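Local coordinates for protein putative trimethylamine methyltransferase (Rhizobium meliloti, PDB 4YYC) that probably transfers methyl groups, perhaps from trimethylamine or a related methylamine, at residues G38-Y43 with S204-M209; K111-D116 with F303-R308; P144-L149 with R154-E159. One frame throughout, in Å; residues are numbered along the deposited sequence. Where two conformers were deposited one is given.

In the fold
Interaction 2 is a buried contact, whereas interactions 1 and 3 are partly buried. Interactions 2 and 3 lie on opposite sides of the chain's centre, their own centres about 37 Å apart. Along the chain, the hairpin of interaction 3 is nested inside the loops closed by the other two, and those two cross each other. Helix 158-170 connects two of the contacts: it starts in segment 154-159 of interaction 3, and carbonyls of its last turn meet Lys206 of interaction 1. The chemistry follows the place. One ammonium pins a loop in interaction 1, a neutral amide serves the buried interaction 2, and backbone pairing, stacked rings and a salt bridge build interaction 3.

Interaction 1 (G38-Y43 with S204-M209); sequences GPSLPY and SDKPFM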
loop_
_atom_site.group_PDB
_atom_site.type_symbol
_atom_site.label_atom_id
_atom_site.label_comp_id
_atom_site.label_asym_id
_atom_site.label_seq_id
_atom_site.Cartn_x
_atom_site.Cartn_y
_atom_site.Cartn_z
ATOM N N GLY A 38 13.863 -19.398 -6.635
ATOM C CA GLY A 38 13.101 -20.488 -7.240
ATOM C C GLY A 38 12.880 -20.258 -8.734
ATOM O O GLY A 38 13.381 -19.264 -9.310
ATOM N N PRO A 39 12.103 -21.142 -9.369
ATOM C CA PRO A 39 11.749 -20.944 -10.770
ATOM C C PRO A 39 10.902 -19.690 -10.969
ATOM O O PRO A 39 10.237 -19.234 -10.047
ATOM C CB PRO A 39 10.928 -22.179 -11.130
ATOM C CG PRO A 39 10.386 -22.662 -9.827
ATOM C CD PRO A 39 11.381 -22.289 -8.765
ATOM N N SER A 40 10.991 -19.115 -12.159
ATOM C CA SER A 40 10.184 -17.966 -12.472
ATOM C C SER A 40 8.704 -18.371 -12.580
ATOM O O SER A 40 8.398 -19.441 -13.100
ATOM C CB SER A 40 10.686 -17.309 -13.760
ATOM O OG SER A 40 11.792 -16.467 -13.427
ATOM N N LEU A 41 7.824 -17.492 -12.118
ATOM C CA LEU A 41 6.375 -17.641 -12.200
ATOM C C LEU A 41 5.852 -16.956 -13.463
ATOM O O LEU A 41 6.389 -15.967 -13.921
ATOM C CB LEU A 41 5.713 -17.006 -10.975
ATOM C CG LEU A 41 6.138 -17.561 -9.631
ATOM C CD1 LEU A 41 5.341 -16.880 -8.523
ATOM C CD2 LEU A 41 5.952 -19.062 -9.606
ATOM N N PRO A 42 4.761 -17.473 -14.041
ATOM C CA PRO A 42 4.169 -16.793 -15.186
ATOM C C PRO A 42 3.417 -15.551 -14.751
ATOM O O PRO A 42 3.286 -15.269 -13.550
ATOM C CB PRO A 42 3.201 -17.823 -15.741
ATOM C CG PRO A 42 2.810 -18.564 -14.559
ATOM C CD PRO A 42 4.004 -18.656 -13.653
ATOM N N TYR A 43 2.992 -14.775 -15.726
ATOM C CA TYR A 43 2.239 -13.559 -15.491
ATOM C C TYR A 43 1.094 -13.782 -14.505
ATOM O O TYR A 43 0.492 -14.841 -14.467
ATOM C CB TYR A 43 1.730 -12.953 -16.804
ATOM C CG TYR A 43 0.695 -13.736 -17.525
ATOM C CD1 TYR A 43 1.045 -14.745 -18.411
ATOM C CD2 TYR A 43 -0.666 -13.515 -17.303
ATOM C CE1 TYR A 43 0.080 -15.469 -19.064
ATOM C CE2 TYR A 43 -1.632 -14.250 -17.950
ATOM C CZ TYR A 43 -1.247 -15.219 -18.829
ATOM O OH TYR A 43 -2.199 -15.972 -19.494
ATOM N N SER A 204 18.522 -13.387 -21.184
ATOM C CA SER A 204 17.169 -13.682 -20.681
ATOM C C SER A 204 16.397 -14.409 -21.771
ATOM O O SER A 204 16.805 -14.370 -22.950
ATOM C CB SER A 204 16.448 -12.389 -20.368
ATOM O OG SER A 204 15.242 -12.669 -19.670
ATOM N N ASP A 205 15.298 -15.033 -21.388
ATOM C CA ASP A 205 14.330 -15.559 -22.349
ATOM C C ASP A 205 12.917 -15.054 -22.066
ATOM O O ASP A 205 11.958 -15.619 -22.572
ATOM C CB ASP A 205 14.384 -17.089 -22.409
ATOM C CG ASP A 205 14.035 -17.753 -21.094
ATOM O OD1 ASP A 205 13.735 -17.062 -20.123
ATOM O OD2 ASP A 205 14.035 -19.022 -21.077
ATOM N N LYS A 206 12.826 -13.987 -21.271
ATOM C CA LYS A 206 11.565 -13.339 -20.950
ATOM C C LYS A 206 11.252 -12.287 -22.003
ATOM O O LYS A 206 12.132 -11.801 -22.675
ATOM C CB LYS A 206 11.606 -12.736 -19.543
ATOM C CG LYS A 206 11.661 -13.766 -18.434
ATOM C CD LYS A 206 11.798 -13.212 -17.023
ATOM C CE LYS A 206 11.884 -14.336 -16.004
ATOM N NZ LYS A 206 11.961 -13.778 -14.627
ATOM N N PRO A 207 9.979 -11.899 -22.145
ATOM C CA PRO A 207 9.637 -10.933 -23.197
ATOM C C PRO A 207 10.286 -9.566 -22.949
ATOM O O PRO A 207 10.391 -9.141 -21.822
ATOM C CB PRO A 207 8.138 -10.819 -23.136
ATOM C CG PRO A 207 7.691 -11.661 -22.053
ATOM C CD PRO A 207 8.807 -12.415 -21.432
ATOM N N PHE A 208 10.722 -8.922 -24.017
ATOM C CA PHE A 208 11.521 -7.706 -23.908
ATOM C C PHE A 208 10.924 -6.570 -24.718
ATOM O O PHE A 208 10.002 -6.775 -25.534
ATOM C CB PHE A 208 12.978 -8.008 -24.266
ATOM C CG PHE A 208 13.190 -8.400 -25.707
ATOM C CD1 PHE A 208 13.321 -7.432 -26.682
ATOM C CD2 PHE A 208 13.237 -9.743 -26.100
ATOM C CE1 PHE A 208 13.544 -7.777 -28.012
ATOM C CE2 PHE A 208 13.425 -10.090 -27.422
ATOM C CZ PHE A 208 13.578 -9.101 -28.391
HETATM N N MSE A 209 11.484 -5.392 -24.517
HETATM C CA MSE A 209 11.014 -4.151 -25.129
HETATM C C MSE A 209 12.011 -3.673 -26.144
HETATM O O MSE A 209 13.207 -3.975 -26.076
HETATM C CB MSE A 209 10.844 -3.070 -24.043
HETATM C CG MSE A 209 9.801 -3.436 -23.001
HETATM SE SE MSE A 209 9.755 -2.096 -21.575
HETATM C CE MSE A 209 8.737 -0.744 -22.522
HETATM O O HOH W 1 8.718 -14.608 -14.375
#
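With CG anti to its carbonyl carbon (chi1 -68°) and every later torsion extended, Lys206 sends its ammonium straight out toward Ser40, whose OG is likewise set beside its own backbone N (chi1 -82°) and turned to meet it. Lys206 NZ donates to Ser40 OG at 2.9 Å, and Lys206 CE lies 3.3 Å from Ser40 OG. The two side chains touch only near their ends, because the CA atoms of Ser40 and Lys206 are 9.8 Å apart; a long lysine and a small hydroxyl suit such a span. A water 2.7 Å from Leu41 O adds a weak second link to Lys206 NZ. Met174 O is the strongest partner of the ammonium, whose three N-H groups are shared among it, Ser40 OG, and Ala168 O and Tyr169 O at the end of helix 158-170, where a positive charge would probably be stabilised by the carbonyls and the helix dipole. Ser40 thus ties the loop before strand 44-45 to a lysine already anchored. Lys206 N donates to Ser204 OG at 3.2 Å, closing an ST turn. This leads into strand 208-209, which runs parallel to strand 240-245, consistent with the TIM-barrel fold of the MttB family.

Interaction 2 (K111-D116 with F303-R308); sequences KTAPKD and FTQLIR
Gln305 OE1 is gripped by two groups, the hydroxyl of Thr112 and the backbone N of Gly310. Thr112 OG1 donates to Gln305 OE1 at 2.7 Å, in the carbonyl plane and on a lone pair, at a C=O...donor angle of 127°. A chi1 of 54° sets this hydroxyl between the backbone N and carbonyl carbon of Thr112, which points OG1 at the glutamine amide. Leu109 O is a second acceptor near the same hydroxyl, so the two probably compete for its one proton. At the other end of the amide, Gln305 NE2 donates to Thr304 OG1 at 3.1 Å, nearly in the amide plane, and also bonds Ala311 O. The bend at chi2 (-58°) folds the amide back toward Thr304. Over one face of the amide sits the methyl of Ala113, with CB 3.9 Å from Gln305 CD; a methyl is small enough to approach that face closely, and Val313 of strand 313-322 touches both residues. With both ends of the amide bonded, its rotation is fixed and its oxygen and nitrogen cannot readily exchange places. A neutral group thereby joins loop 111-116 to the end of helix 286-307 without burying a charge.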
loop_
_atom_site.group_PDB
_atom_site.type_symbol
_atom_site.label_atom_id
_atom_site.label_comp_id
_atom_site.label_asym_id
_atom_site.label_seq_id
_atom_site.Cartn_x
_atom_site.Cartn_y
_atom_site.Cartn_z
ATOM N N LYS A 111 -11.686 1.085 -32.072
ATOM C CA LYS A 111 -12.417 -0.158 -32.074
ATOM C C LYS A 111 -11.677 -1.339 -32.653
ATOM O O LYS A 111 -11.983 -2.496 -32.311
ATOM C CB LYS A 111 -13.764 0.010 -32.798
ATOM C CG LYS A 111 -14.695 0.866 -31.991
ATOM C CD LYS A 111 -15.921 1.089 -32.809
ATOM C CE LYS A 111 -17.140 1.263 -31.954
ATOM N NZ LYS A 111 -18.296 1.096 -32.853
ATOM N N THR A 112 -10.729 -1.080 -33.532
ATOM C CA THR A 112 -9.882 -2.119 -34.075
ATOM C C THR A 112 -8.726 -2.571 -33.182
ATOM O O THR A 112 -8.075 -3.556 -33.498
ATOM C CB THR A 112 -9.356 -1.731 -35.473
ATOM O OG1 THR A 112 -8.717 -0.459 -35.414
ATOM C CG2 THR A 112 -10.448 -1.680 -36.467
ATOM N N ALA A 113 -8.445 -1.859 -32.092
ATOM C CA ALA A 113 -7.309 -2.203 -31.255
ATOM C C ALA A 113 -7.703 -3.403 -30.381
ATOM O O ALA A 113 -8.833 -3.468 -29.900
ATOM C CB ALA A 113 -6.908 -1.003 -30.383
ATOM N N PRO A 114 -6.795 -4.364 -30.196
ATOM C CA PRO A 114 -7.147 -5.532 -29.351
ATOM C C PRO A 114 -7.246 -5.180 -27.867
ATOM O O PRO A 114 -6.405 -4.442 -27.347
ATOM C CB PRO A 114 -5.989 -6.512 -29.627
ATOM C CG PRO A 114 -4.835 -5.589 -29.966
ATOM C CD PRO A 114 -5.440 -4.477 -30.764
ATOM N N LYS A 115 -8.298 -5.680 -27.199
ATOM C CA LYS A 115 -8.434 -5.503 -25.764
ATOM C C LYS A 115 -7.364 -6.246 -25.028
ATOM O O LYS A 115 -6.998 -5.838 -23.935
ATOM C CB LYS A 115 -9.770 -6.034 -25.261
ATOM C CG LYS A 115 -10.951 -5.159 -25.589
ATOM C CD LYS A 115 -12.019 -5.374 -24.489
ATOM C CE LYS A 115 -13.429 -4.986 -24.869
ATOM N NZ LYS A 115 -13.575 -3.954 -25.926
ATOM N N ASP A 116 -6.901 -7.358 -25.584
ATOM C CA ASP A 116 -5.822 -8.126 -25.007
ATOM C C ASP A 116 -5.059 -8.835 -26.104
ATOM O O ASP A 116 -5.622 -9.101 -27.168
ATOM C CB ASP A 116 -6.318 -9.074 -23.917
ATOM C CG ASP A 116 -7.304 -10.034 -24.402
ATOM O OD1 ASP A 116 -8.510 -9.725 -24.390
ATOM O OD2 ASP A 116 -6.889 -11.091 -24.886
ATOM N N PHE A 303 -3.865 7.039 -33.369
ATOM C CA PHE A 303 -2.846 7.157 -34.399
ATOM C C PHE A 303 -2.267 5.808 -34.811
ATOM O O PHE A 303 -2.049 5.542 -36.017
ATOM C CB PHE A 303 -1.732 8.090 -33.938
ATOM C CG PHE A 303 -0.677 8.320 -35.002
ATOM C CD1 PHE A 303 -0.978 8.991 -36.168
ATOM C CD2 PHE A 303 0.566 7.775 -34.852
ATOM C CE1 PHE A 303 0.012 9.157 -37.162
ATOM C CE2 PHE A 303 1.568 7.945 -35.809
ATOM C CZ PHE A 303 1.290 8.633 -36.952
ATOM N N THR A 304 -2.039 4.926 -33.861
ATOM C CA THR A 304 -1.474 3.604 -34.209
ATOM C C THR A 304 -2.386 2.834 -35.194
ATOM O O THR A 304 -1.894 2.120 -36.065
ATOM C CB THR A 304 -1.179 2.726 -32.976
ATOM O OG1 THR A 304 -2.421 2.344 -32.358
ATOM C CG2 THR A 304 -0.214 3.436 -31.999
ATOM N N GLN A 305 -3.699 3.052 -35.075
ATOM C CA GLN A 305 -4.663 2.341 -35.914
ATOM C C GLN A 305 -4.711 2.951 -37.300
ATOM O O GLN A 305 -5.094 2.271 -38.251
ATOM C CB GLN A 305 -6.065 2.313 -35.272
ATOM C CG GLN A 305 -6.120 1.748 -33.852
ATOM C CD GLN A 305 -5.590 0.354 -33.798
ATOM O OE1 GLN A 305 -6.226 -0.585 -34.355
ATOM N NE2 GLN A 305 -4.417 0.171 -33.177
ATOM N N LEU A 306 -4.325 4.227 -37.416
ATOM C CA LEU A 306 -4.173 4.852 -38.732
ATOM C C LEU A 306 -3.012 4.286 -39.515
ATOM O O LEU A 306 -3.013 4.308 -40.771
ATOM C CB LEU A 306 -4.099 6.372 -38.637
ATOM C CG LEU A 306 -5.317 7.088 -38.050
ATOM C CD1 LEU A 306 -5.002 8.562 -37.975
ATOM C CD2 LEU A 306 -6.556 6.842 -38.848
ATOM N N ILE A 307 -1.990 3.836 -38.808
ATOM C CA ILE A 307 -0.861 3.151 -39.425
ATOM C C ILE A 307 -1.246 1.722 -39.775
ATOM O O ILE A 307 -1.035 1.340 -40.923
ATOM C CB ILE A 307 0.381 3.193 -38.530
ATOM C CG1 ILE A 307 0.838 4.654 -38.331
ATOM C CG2 ILE A 307 1.501 2.303 -39.081
ATOM C CD1 ILE A 307 1.483 5.300 -39.544
ATOM N N ARG A 308 -1.779 0.938 -38.829
ATOM C CA ARG A 308 -2.287 -0.417 -39.115
ATOM C C ARG A 308 -3.434 -0.755 -38.198
ATOM O O ARG A 308 -3.294 -0.775 -36.959
ATOM C CB ARG A 308 -1.207 -1.465 -38.937
ATOM C CG ARG A 308 -0.218 -1.538 -40.061
ATOM C CD ARG A 308 -0.839 -1.666 -41.437
ATOM N NE ARG A 308 0.232 -1.741 -42.408
ATOM C CZ ARG A 308 0.768 -0.722 -43.065
ATOM N NH1 ARG A 308 0.343 0.512 -42.895
ATOM N NH2 ARG A 308 1.725 -0.963 -43.938
#

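Interaction 3 (P144-L149 with R154-E159); sequences PFVRDL and RYATIE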
loop_
_atom_site.group_PDB
_atom_site.type_symbol
_atom_site.label_atom_id
_atom_site.label_comp_id
_atom_site.label_asym_id
_atom_site.label_seq_id
_atom_site.Cartn_x
_atom_site.Cartn_y
_atom_site.Cartn_z
ATOM N N PRO A 144 20.189 6.968 -16.222
ATOM C CA PRO A 144 21.563 7.040 -16.705
ATOM C C PRO A 144 22.597 6.721 -15.651
ATOM O O PRO A 144 23.761 6.544 -15.979
ATOM C CB PRO A 144 21.688 8.497 -17.142
ATOM C CG PRO A 144 20.722 9.238 -16.331
ATOM C CD PRO A 144 19.568 8.301 -16.140
ATOM N N PHE A 145 22.168 6.686 -14.390
ATOM C CA PHE A 145 23.048 6.338 -13.282
ATOM C C PHE A 145 22.651 5.024 -12.665
ATOM O O PHE A 145 21.489 4.618 -12.706
ATOM C CB PHE A 145 22.991 7.402 -12.166
ATOM C CG PHE A 145 23.481 8.761 -12.580
ATOM C CD1 PHE A 145 24.843 9.045 -12.619
ATOM C CD2 PHE A 145 22.580 9.727 -12.969
ATOM C CE1 PHE A 145 25.274 10.324 -13.006
ATOM C CE2 PHE A 145 23.005 10.992 -13.364
ATOM C CZ PHE A 145 24.347 11.277 -13.385
ATOM N N VAL A 146 23.639 4.371 -12.062
ATOM C CA VAL A 146 23.375 3.256 -11.154
ATOM C C VAL A 146 23.852 3.584 -9.759
ATOM O O VAL A 146 24.749 4.439 -9.579
ATOM C CB VAL A 146 24.012 1.916 -11.603
ATOM C CG1 VAL A 146 23.404 1.501 -12.935
ATOM C CG2 VAL A 146 25.533 2.012 -11.683
ATOM N N ARG A 147 23.254 2.912 -8.771
ATOM C CA ARG A 147 23.882 2.754 -7.483
ATOM C C ARG A 147 24.409 1.357 -7.424
ATOM O O ARG A 147 23.600 0.414 -7.405
ATOM C CB ARG A 147 22.873 2.978 -6.373
ATOM C CG ARG A 147 22.796 4.383 -5.978
ATOM C CD ARG A 147 23.876 4.805 -4.985
ATOM N NE ARG A 147 23.536 6.106 -4.523
ATOM C CZ ARG A 147 24.289 6.853 -3.758
ATOM N NH1 ARG A 147 25.502 6.463 -3.370
ATOM N NH2 ARG A 147 23.828 8.027 -3.415
ATOM N N ASP A 148 25.733 1.222 -7.505
ATOM C CA ASP A 148 26.326 -0.101 -7.703
ATOM C C ASP A 148 26.395 -0.874 -6.380
ATOM O O ASP A 148 26.029 -0.359 -5.339
ATOM C CB ASP A 148 27.629 -0.046 -8.484
ATOM C CG ASP A 148 28.799 0.544 -7.719
ATOM O OD1 ASP A 148 28.767 0.604 -6.483
ATOM O OD2 ASP A 148 29.771 0.971 -8.430
ATOM N N LEU A 149 26.874 -2.115 -6.456
ATOM C CA LEU A 149 26.926 -2.973 -5.285
ATOM C C LEU A 149 28.008 -2.552 -4.302
ATOM O O LEU A 149 28.051 -3.058 -3.187
ATOM C CB LEU A 149 27.054 -4.438 -5.714
ATOM C CG LEU A 149 25.749 -5.061 -6.264
ATOM C CD1 LEU A 149 25.991 -6.404 -6.878
ATOM C CD2 LEU A 149 24.661 -5.213 -5.239
ATOM N N ARG A 154 27.126 6.309 -10.008
ATOM C CA ARG A 154 27.991 6.541 -11.169
ATOM C C ARG A 154 27.216 6.314 -12.445
ATOM O O ARG A 154 26.146 5.690 -12.414
ATOM C CB ARG A 154 29.188 5.628 -11.075
ATOM C CG ARG A 154 28.853 4.148 -11.019
ATOM C CD ARG A 154 30.062 3.268 -11.265
ATOM N NE ARG A 154 29.722 1.857 -11.103
ATOM C CZ ARG A 154 29.050 1.124 -12.006
ATOM N NH1 ARG A 154 28.628 1.635 -13.161
ATOM N NH2 ARG A 154 28.774 -0.131 -11.738
ATOM N N TYR A 155 27.751 6.735 -13.600
ATOM C CA TYR A 155 27.059 6.427 -14.856
ATOM C C TYR A 155 26.970 4.939 -15.067
ATOM O O TYR A 155 27.907 4.180 -14.738
ATOM C CB TYR A 155 27.808 7.034 -16.071
ATOM C CG TYR A 155 27.598 8.503 -16.152
ATOM C CD1 TYR A 155 26.428 8.992 -16.620
ATOM C CD2 TYR A 155 28.552 9.404 -15.708
ATOM C CE1 TYR A 155 26.196 10.347 -16.704
ATOM C CE2 TYR A 155 28.317 10.769 -15.772
ATOM C CZ TYR A 155 27.136 11.215 -16.269
ATOM O OH TYR A 155 26.808 12.539 -16.386
ATOM N N ALA A 156 25.820 4.522 -15.551
ATOM C CA ALA A 156 25.563 3.127 -15.886
ATOM C C ALA A 156 26.373 2.680 -17.106
ATOM O O ALA A 156 26.652 3.485 -17.977
ATOM C CB ALA A 156 24.095 2.984 -16.216
ATOM N N THR A 157 26.708 1.385 -17.136
ATOM C CA THR A 157 27.484 0.781 -18.222
ATOM C C THR A 157 26.741 -0.400 -18.790
ATOM O O THR A 157 25.739 -0.855 -18.249
ATOM C CB THR A 157 28.818 0.247 -17.696
ATOM O OG1 THR A 157 28.569 -0.804 -16.752
ATOM C CG2 THR A 157 29.629 1.363 -17.047
ATOM N N ILE A 158 27.266 -0.918 -19.910
ATOM C CA ILE A 158 26.679 -2.147 -20.461
ATOM C C ILE A 158 26.795 -3.320 -19.507
ATOM O O ILE A 158 25.941 -4.201 -19.533
ATOM C CB ILE A 158 27.274 -2.431 -21.859
ATOM C CG1 ILE A 158 26.497 -3.534 -22.572
ATOM C CG2 ILE A 158 28.753 -2.741 -21.778
ATOM C CD1 ILE A 158 25.078 -3.186 -22.948
ATOM N N GLU A 159 27.862 -3.383 -18.719
ATOM C CA GLU A 159 27.979 -4.415 -17.698
ATOM C C GLU A 159 26.802 -4.308 -16.699
ATOM O O GLU A 159 26.169 -5.322 -16.350
ATOM C CB GLU A 159 29.319 -4.344 -16.977
ATOM C CG GLU A 159 29.462 -5.465 -15.993
ATOM C CD GLU A 159 30.855 -5.563 -15.401
ATOM O OE1 GLU A 159 31.839 -4.954 -15.927
ATOM O OE2 GLU A 159 30.941 -6.227 -14.357
HETATM O O HOH W 2 30.589 -1.865 -10.188
#
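A beta hairpin formed by strands 145-147 and 153-155 supplies this contact, in which Val146 and Arg154 are an antiparallel hydrogen-bonded pair and Phe145 and Tyr155 a non-hydrogen-bonded one. Val146 N donates to Arg154 O at 2.9 Å, and Arg154 N returns a bond to Val146 O at 3.1 Å. Beyond the strand, Ala156 N reaches Pro144 O at 2.9 Å, almost straight at the hydrogen (177°). The rings of Phe145 and Tyr155 point the same way and form an offset stack, with centroids 4.7 Å apart and planes 28° from parallel; Phe145 CE1 sits over the centre of the tyrosine ring. The side chains of Val146 and Arg154 point to the same face of the sheet. Arg154 CG lies between its backbone N and carbonyl carbon (chi1 59°), and the chain, extended from CG to NE, carries the guanidinium past Val146 to Asp148. The branched valine suits its place: CG2 packs over one guanidinium face, 3.5 Å from Arg154 NH1, and CG1 meets the small Ala156 CB at 3.7 Å. Arg154 NE meets Asp148 OD2 at 2.8 Å in a salt bridge, on the anti side of the carboxylate. Arg154 NH1 bonds Tyr155 O and Asp160 OD2. With two aspartates bonded to it, Arg154 would probably stay protonated, its charge more than matched, while it ties the hairpin's turn to helix 158-170.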